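Tartronic semialdehyde reductase (Salmonella typhimurium, PDB 1YB4) catalyses the NAD(P)H-dependent reduction of tartronate semialdehyde (2-hydroxy-3-oxopropanoate) to (R)-glycerate, and the reverse oxidation. Local coordinates at residues L118-S123 and I136-E141; I62-P67 and I92-S97. All coordinates share one frame; numbering follows the deposited sequence.

Interaction 1 (L118-S123 and I136-E141)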
loop_
_atom_site.group_PDB
_atom_site.type_symbol
_atom_site.label_atom_id
_atom_site.label_comp_id
_atom_site.label_asym_id
_atom_site.label_seq_id
_atom_site.Cartn_x
_atom_site.Cartn_y
_atom_site.Cartn_z
ATOM N N LEU A 118 9.332 -21.386 28.670
ATOM C CA LEU A 118 9.928 -20.115 28.309
ATOM C C LEU A 118 9.922 -20.085 26.795
ATOM O O LEU A 118 10.407 -21.027 26.168
ATOM C CB LEU A 118 11.386 -19.999 28.772
ATOM C CG LEU A 118 11.813 -19.828 30.229
ATOM C CD1 LEU A 118 13.313 -19.524 30.251
ATOM C CD2 LEU A 118 11.016 -18.711 30.903
ATOM N N ASP A 119 9.340 -19.053 26.195
ATOM C CA ASP A 119 9.397 -18.953 24.747
ATOM C C ASP A 119 10.496 -17.924 24.572
ATOM O O ASP A 119 10.383 -16.789 25.027
ATOM C CB ASP A 119 8.073 -18.479 24.126
ATOM C CG ASP A 119 7.517 -17.219 24.778
ATOM O OD1 ASP A 119 7.047 -17.286 25.932
ATOM O OD2 ASP A 119 7.535 -16.158 24.126
ATOM N N ALA A 120 11.591 -18.341 23.960
ATOM C CA ALA A 120 12.703 -17.435 23.773
ATOM C C ALA A 120 13.214 -17.435 22.332
ATOM O O ALA A 120 14.310 -17.944 22.039
ATOM C CB ALA A 120 13.831 -17.791 24.741
ATOM N N PRO A 121 12.411 -16.886 21.404
ATOM C CA PRO A 121 12.833 -16.831 20.003
ATOM C C PRO A 121 14.205 -16.166 19.939
ATOM O O PRO A 121 14.574 -15.401 20.840
ATOM C CB PRO A 121 11.743 -15.989 19.339
ATOM C CG PRO A 121 11.121 -15.209 20.491
ATOM C CD PRO A 121 11.103 -16.232 21.588
ATOM N N VAL A 122 14.964 -16.455 18.885
ATOM C CA VAL A 122 16.291 -15.879 18.753
ATOM C C VAL A 122 16.508 -15.202 17.405
ATOM O O VAL A 122 15.795 -15.467 16.442
ATOM C CB VAL A 122 17.369 -16.970 18.936
ATOM C CG1 VAL A 122 17.215 -18.034 17.887
ATOM C CG2 VAL A 122 18.731 -16.366 18.833
ATOM N N SER A 123 17.481 -14.304 17.349
ATOM C CA SER A 123 17.825 -13.644 16.097
ATOM C C SER A 123 19.342 -13.496 16.040
ATOM O O SER A 123 19.985 -13.267 17.063
ATOM C CB SER A 123 17.118 -12.281 15.966
ATOM O OG SER A 123 17.223 -11.485 17.132
ATOM N N ILE A 136 18.473 -12.813 22.343
ATOM C CA ILE A 136 17.415 -13.675 22.843
ATOM C C ILE A 136 16.315 -12.922 23.598
ATOM O O ILE A 136 16.573 -12.302 24.636
ATOM C CB ILE A 136 18.030 -14.749 23.755
ATOM C CG1 ILE A 136 19.126 -15.503 22.994
ATOM C CG2 ILE A 136 16.976 -15.696 24.223
ATOM C CD1 ILE A 136 19.953 -16.457 23.867
HETATM N N MSE A 137 15.090 -12.968 23.078
HETATM C CA MSE A 137 13.968 -12.299 23.730
HETATM C C MSE A 137 13.149 -13.396 24.388
HETATM O O MSE A 137 12.762 -14.363 23.740
HETATM C CB MSE A 137 13.154 -11.511 22.707
HETATM C CG MSE A 137 13.705 -11.627 21.309
HETATM SE SE MSE A 137 13.602 -10.005 20.274
HETATM C CE MSE A 137 14.881 -10.459 18.880
ATOM N N VAL A 138 12.873 -13.230 25.678
ATOM C CA VAL A 138 12.195 -14.259 26.451
ATOM C C VAL A 138 10.865 -13.946 27.122
ATOM O O VAL A 138 10.712 -12.925 27.799
ATOM C CB VAL A 138 13.140 -14.782 27.574
ATOM C CG1 VAL A 138 12.509 -15.967 28.288
ATOM C CG2 VAL A 138 14.499 -15.153 26.997
ATOM N N GLY A 139 9.921 -14.868 26.972
ATOM C CA GLY A 139 8.626 -14.711 27.604
ATOM C C GLY A 139 8.479 -15.788 28.666
ATOM O O GLY A 139 8.713 -16.970 28.392
ATOM N N GLY A 140 8.117 -15.385 29.883
ATOM C CA GLY A 140 7.951 -16.348 30.954
ATOM C C GLY A 140 8.047 -15.748 32.340
ATOM O O GLY A 140 8.016 -14.527 32.503
ATOM N N GLU A 141 8.148 -16.624 33.340
ATOM C CA GLU A 141 8.269 -16.225 34.737
ATOM C C GLU A 141 9.735 -15.963 35.068
ATOM O O GLU A 141 10.598 -16.777 34.738
ATOM C CB GLU A 141 7.725 -17.330 35.630
ATOM C CG GLU A 141 6.217 -17.354 35.691
ATOM C CD GLU A 141 5.648 -18.757 35.656
ATOM O OE1 GLU A 141 4.454 -18.905 35.994
ATOM O OE2 GLU A 141 6.377 -19.707 35.283
#
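D119 and G139 form an antiparallel hydrogen-bonded pair: D119 N donates to G139 O at 3.1 Å and G139 N to D119 O at 2.8 Å. The end-to-end directions of 118-123 and 136-141 differ by 165°. Pairing resumes at V122 and I136, a non-hydrogen-bonded pair, while between the two bridges M137 N reaches P121 O only in a weak bond of 3.3 Å. This fits the break in strand 115-123 at A120-P121, where A120 CA instead makes a CH···O contact with M137 O at 3.1 Å. Here the Rossmann-type NAD-binding domain, parallel up to strand 115-123, turns antiparallel through strand 134-139. A120 CB lies 3.5 Å from V138 CG2 and also touches I136 CG2; F152 of helix 142-155 packs on A120 and L118. The L118 and V138 side chains cross obliquely, L118 CD2 against V138 CG1 at 4.1 Å. With CG set between its backbone N and carbonyl carbon (chi1 50°), D119 folds its carboxylate against the backbone of G139, which has no side chain to interfere. D119 OD1 and G139 O, both acceptors, sit 3.0 Å apart; G166 N and N165 ND2 bond to OD1, and Q169 N to OD2.

Interaction 2 (I62-P67 and I92-S97)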
loop_
_atom_site.group_PDB
_atom_site.type_symbol
_atom_site.label_atom_id
_atom_site.label_comp_id
_atom_site.label_asym_id
_atom_site.label_seq_id
_atom_site.Cartn_x
_atom_site.Cartn_y
_atom_site.Cartn_z
ATOM N N ILE A 62 14.592 -28.672 28.603
ATOM C CA ILE A 62 14.524 -29.123 27.213
ATOM C C ILE A 62 14.469 -27.961 26.209
ATOM O O ILE A 62 13.556 -27.137 26.248
ATOM C CB ILE A 62 13.270 -30.011 26.980
ATOM C CG1 ILE A 62 13.337 -31.283 27.831
ATOM C CG2 ILE A 62 13.151 -30.363 25.506
ATOM C CD1 ILE A 62 12.976 -31.076 29.287
ATOM N N PHE A 63 15.447 -27.919 25.306
ATOM C CA PHE A 63 15.544 -26.891 24.270
ATOM C C PHE A 63 14.943 -27.399 22.972
ATOM O O PHE A 63 15.288 -28.487 22.509
ATOM C CB PHE A 63 17.009 -26.539 24.015
ATOM C CG PHE A 63 17.631 -25.753 25.116
ATOM C CD1 PHE A 63 17.472 -24.374 25.171
ATOM C CD2 PHE A 63 18.315 -26.395 26.150
ATOM C CE1 PHE A 63 17.980 -23.642 26.246
ATOM C CE2 PHE A 63 18.825 -25.674 27.228
ATOM C CZ PHE A 63 18.659 -24.295 27.280
ATOM N N ILE A 64 14.061 -26.600 22.380
ATOM C CA ILE A 64 13.431 -26.953 21.116
ATOM C C ILE A 64 13.795 -25.957 20.009
ATOM O O ILE A 64 13.537 -24.764 20.142
ATOM C CB ILE A 64 11.897 -26.976 21.263
ATOM C CG1 ILE A 64 11.496 -28.061 22.261
ATOM C CG2 ILE A 64 11.229 -27.178 19.889
ATOM C CD1 ILE A 64 10.023 -28.068 22.568
HETATM N N MSE A 65 14.418 -26.440 18.934
HETATM C CA MSE A 65 14.760 -25.571 17.809
HETATM C C MSE A 65 14.302 -26.211 16.506
HETATM O O MSE A 65 15.102 -26.754 15.734
HETATM C CB MSE A 65 16.261 -25.276 17.738
HETATM C CG MSE A 65 16.652 -24.283 16.619
HETATM SE SE MSE A 65 16.065 -22.409 16.837
HETATM C CE MSE A 65 14.474 -22.410 15.746
ATOM N N VAL A 66 12.992 -26.123 16.288
ATOM C CA VAL A 66 12.311 -26.657 15.116
ATOM C C VAL A 66 11.861 -25.461 14.236
ATOM O O VAL A 66 11.747 -24.337 14.724
ATOM C CB VAL A 66 11.106 -27.502 15.586
ATOM C CG1 VAL A 66 9.936 -26.614 15.856
ATOM C CG2 VAL A 66 10.770 -28.574 14.575
ATOM N N PRO A 67 11.614 -25.689 12.928
ATOM C CA PRO A 67 11.190 -24.679 11.940
ATOM C C PRO A 67 9.916 -23.817 12.090
ATOM O O PRO A 67 9.999 -22.595 12.139
ATOM C CB PRO A 67 11.168 -25.474 10.632
ATOM C CG PRO A 67 12.284 -26.447 10.829
ATOM C CD PRO A 67 12.015 -26.931 12.237
ATOM N N ILE A 92 10.691 -26.382 29.870
ATOM C CA ILE A 92 10.745 -26.511 28.428
ATOM C C ILE A 92 10.956 -25.115 27.850
ATOM O O ILE A 92 10.245 -24.168 28.199
ATOM C CB ILE A 92 9.429 -27.119 27.898
ATOM C CG1 ILE A 92 9.497 -27.296 26.387
ATOM C CG2 ILE A 92 8.262 -26.260 28.301
ATOM C CD1 ILE A 92 10.336 -28.478 25.984
ATOM N N VAL A 93 11.957 -24.983 26.990
ATOM C CA VAL A 93 12.238 -23.697 26.386
ATOM C C VAL A 93 12.269 -23.799 24.864
ATOM O O VAL A 93 13.120 -24.470 24.272
ATOM C CB VAL A 93 13.575 -23.098 26.908
ATOM C CG1 VAL A 93 13.659 -23.259 28.412
ATOM C CG2 VAL A 93 14.738 -23.763 26.259
ATOM N N ASP A 94 11.305 -23.134 24.239
ATOM C CA ASP A 94 11.203 -23.123 22.794
ATOM C C ASP A 94 11.924 -21.894 22.300
ATOM O O ASP A 94 11.607 -20.761 22.690
ATOM C CB ASP A 94 9.741 -23.082 22.349
ATOM C CG ASP A 94 9.598 -23.186 20.852
ATOM O OD1 ASP A 94 10.479 -23.822 20.221
ATOM O OD2 ASP A 94 8.605 -22.647 20.315
HETATM N N MSE A 95 12.908 -22.123 21.444
HETATM C CA MSE A 95 13.684 -21.033 20.904
HETATM C C MSE A 95 13.396 -20.807 19.430
HETATM O O MSE A 95 14.070 -20.013 18.769
HETATM C CB MSE A 95 15.164 -21.285 21.168
HETATM C CG MSE A 95 15.466 -21.272 22.661
HETATM SE SE MSE A 95 17.336 -21.375 23.124
HETATM C CE MSE A 95 17.823 -19.499 22.958
ATOM N N SER A 96 12.364 -21.495 18.938
ATOM C CA SER A 96 11.927 -21.360 17.553
ATOM C C SER A 96 11.169 -20.046 17.435
ATOM O O SER A 96 10.744 -19.478 18.442
ATOM C CB SER A 96 10.952 -22.476 17.164
ATOM O OG SER A 96 11.413 -23.766 17.517
ATOM N N SER A 97 11.008 -19.559 16.210
ATOM C CA SER A 97 10.228 -18.348 15.986
ATOM C C SER A 97 8.904 -18.847 15.425
ATOM O O SER A 97 8.802 -19.209 14.249
ATOM C CB SER A 97 10.905 -17.412 14.978
ATOM O OG SER A 97 12.060 -16.829 15.532
#
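The hydroxyl of S96 has two acceptors within reach, V66 O across the contact and OD1 of D94 in its own segment, each 2.9 Å from S96 OG; it has one proton to offer, and either acceptor could take it. The D94 carboxylate also accepts a weak bond from S96 N. Upstream, 62-64 and 92-94 run parallel, their axes 18° apart and 4.8 Å at closest approach. V93 N to I62 O, I64 N to V93 O and M95 N to I64 O form the ladder, the last bond carrying it one residue past the end of strand 90-94. On the face carrying I62, I64 and I92, the I92 chain starts anti to its backbone N (chi1 -178°), and I92 CD1 touches both I62 CG2 at 3.4 Å and I64 CD1 at 3.5 Å. Across the sheet, selenomethionine M95 brings SE to the edge of the F63 ring, 4.8 Å from the centroid and 75° off the normal, a Met-aromatic contact. This is the strand pair of the beta-alpha-beta unit 61-64, 69-77, 90-94: helix 69-77 covers I64, V66 and S96, helices 15-24 and 142-155 pack on F63 and M95, and strand 115-123 flanks I92.

How the interactions relate
Interaction 2 comes first along the chain: strand 61-64 leads through helix 69-77 to strand 90-94, and pairing 62-67 with 92-97 closes that crossover. Helix 100-111 then carries the chain to strand 115-123, and interaction 1 closes the shorter excursion through helix 125-131. The two loops lie in series, neither nested nor crossed. Their centres are 10 Å apart, and strands 90-94 and 115-123 adjoin within one sheet: L118 N to I92 O (3.0 Å) and A120 N to D94 O (2.7 Å) are probable hydrogen bonds. Both contacts also reach K172, the predicted active-site residue, whose NZ bonds to S97 OG and V122 O.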